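Local coordinates for oxygen-binding di-iron protein (PDB 6QNM), which serves as a chemotaxis sensor that binds oxygen at a di-iron centre, at the interface of chains A and B. Residues are numbered along the deposited sequence; one frame, centred on the assembly and turned at random. Chains: chain A/B, Oxygen-binding di-iron protein.

The interface of chains A and B. Residues chain A 82-86; chain B 81-83, 86-87.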
loop_
_atom_site.group_PDB
_atom_site.type_symbol
_atom_site.label_atom_id
_atom_site.label_comp_id
_atom_site.label_asym_id
_atom_site.label_seq_id
_atom_site.Cartn_x
_atom_site.Cartn_y
_atom_site.Cartn_z
ATOM N N ASP A 82 -4.833 -2.234 1.038
ATOM C CA ASP A 82 -4.191 -2.537 2.302
ATOM C C ASP A 82 -3.556 -3.915 2.196
ATOM O O ASP A 82 -4.243 -4.894 1.851
ATOM C CB ASP A 82 -5.239 -2.486 3.436
ATOM C CG ASP A 82 -4.645 -2.717 4.823
ATOM O OD1 ASP A 82 -3.443 -3.032 4.946
ATOM O OD2 ASP A 82 -5.397 -2.584 5.810
ATOM N N PRO A 83 -2.269 -4.038 2.535
ATOM C CA PRO A 83 -1.603 -5.350 2.500
ATOM C C PRO A 83 -2.274 -6.411 3.348
ATOM O O PRO A 83 -1.932 -7.592 3.192
ATOM C CB PRO A 83 -0.183 -5.036 2.999
ATOM C CG PRO A 83 -0.276 -3.644 3.607
ATOM C CD PRO A 83 -1.305 -2.954 2.779
ATOM N N ASP A 84 -3.178 -6.017 4.247
ATOM C CA ASP A 84 -4.068 -6.881 5.015
ATOM C C ASP A 84 -4.383 -8.213 4.344
ATOM O O ASP A 84 -3.620 -9.176 4.467
ATOM C CB ASP A 84 -5.365 -6.115 5.288
ATOM C CG ASP A 84 -6.351 -6.900 6.115
ATOM O OD1 ASP A 84 -7.471 -7.127 5.614
ATOM O OD2 ASP A 84 -6.012 -7.292 7.250
ATOM N N VAL A 85 -5.533 -8.286 3.671
ATOM C CA VAL A 85 -5.892 -9.450 2.895
ATOM C C VAL A 85 -6.411 -9.019 1.536
ATOM O O VAL A 85 -6.774 -7.858 1.349
ATOM N N SER A 86 -6.464 -9.956 0.574
ATOM C CA SER A 86 -6.278 -11.416 0.671
ATOM C C SER A 86 -7.198 -12.011 1.723
ATOM O O SER A 86 -8.406 -11.781 1.705
ATOM C CB SER A 86 -4.820 -11.800 0.961
ATOM O OG SER A 86 -4.115 -12.063 -0.242
ATOM N N GLN B 81 5.157 -3.289 0.013
ATOM C CA GLN B 81 4.050 -4.001 0.641
ATOM C C GLN B 81 2.862 -4.152 -0.306
ATOM O O GLN B 81 2.554 -3.252 -1.096
ATOM C CB GLN B 81 3.628 -3.265 1.918
ATOM C CG GLN B 81 2.521 -2.207 1.750
ATOM C CD GLN B 81 2.889 -1.053 0.811
ATOM O OE1 GLN B 81 3.984 -1.004 0.246
ATOM N NE2 GLN B 81 1.960 -0.117 0.643
ATOM N N ASP B 82 2.246 -5.340 -0.271
ATOM C CA ASP B 82 1.193 -5.771 -1.178
ATOM C C ASP B 82 0.282 -6.746 -0.443
ATOM O O ASP B 82 0.797 -7.602 0.291
ATOM C CB ASP B 82 1.811 -6.433 -2.420
ATOM C CG ASP B 82 0.797 -6.742 -3.509
ATOM O OD1 ASP B 82 -0.396 -6.414 -3.368
ATOM O OD2 ASP B 82 1.210 -7.321 -4.532
ATOM N N PRO B 83 -1.048 -6.644 -0.577
ATOM C CA PRO B 83 -1.903 -7.696 0.003
ATOM C C PRO B 83 -1.555 -9.072 -0.519
ATOM O O PRO B 83 -1.926 -10.081 0.096
ATOM C CB PRO B 83 -3.319 -7.293 -0.427
ATOM C CG PRO B 83 -3.248 -5.871 -0.826
ATOM C CD PRO B 83 -1.817 -5.455 -0.996
ATOM N N SER B 86 2.191 -9.959 1.659
ATOM C CA SER B 86 1.744 -10.693 2.829
ATOM C C SER B 86 0.776 -11.797 2.402
ATOM O O SER B 86 0.148 -11.724 1.341
ATOM C CB SER B 86 1.093 -9.747 3.839
ATOM O OG SER B 86 1.755 -8.492 3.854
ATOM N N SER B 87 0.679 -12.834 3.247
ATOM C CA SER B 87 -0.070 -14.074 3.012
ATOM C C SER B 87 0.754 -15.000 2.120
ATOM O O SER B 87 0.593 -16.227 2.152
ATOM C CB SER B 87 -1.457 -13.817 2.399
ATOM O OG SER B 87 -2.138 -12.773 3.071
#
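The same loop of each chain meets its counterpart at the two-fold, though the backbones diverge after Pro83, with a cis peptide before A:Ser86; this patch exemplifies contact through backbone and ring surfaces. The dimer may or may not be the form in solution. In the apolar part A:Pro83 and B:Pro83 meet at their alpha carbons, CA and CA 3.4 Å apart, with the CD edge of B:Pro83 beside A:Pro83 CA (3.5 Å). The ring of A:Pro83 extends towards B:Gln81, whose side chain, bent at chi2 (-61°), crosses it obliquely and offers its methylene CG to the ring carbon CG at 3.7 Å.

Polar contact comes from A:Ser86, whose hydroxyl OG donates to the carbonyl O of B:Pro83 at 3.0 Å. The donor approaches from above the carbonyl plane, 44° out of it.

Van der Waals packing sets CB of B:Pro83 on the carbonyl O of A:Asp82 at 3.4 Å, and the hydroxyl OG of B:Ser87 against A:Ser86 CB at 3.5 Å.

Within chain A, the backbone N of A:Asp84 donates to the carboxylate OD1 of A:Asp82 (3.1 Å), nearly straight at the hydrogen but from above the carboxylate plane. This bond bridges A:Pro83 and probably helps hold the turn, although the irregular backbone and incomplete A:Val85 side chain advise caution.

Both segments belong to the HXDXD motif loop, whose aspartates are likely iron ligands, between strand 73-77 and helix 89-95 of the metallo-beta-lactamase fold.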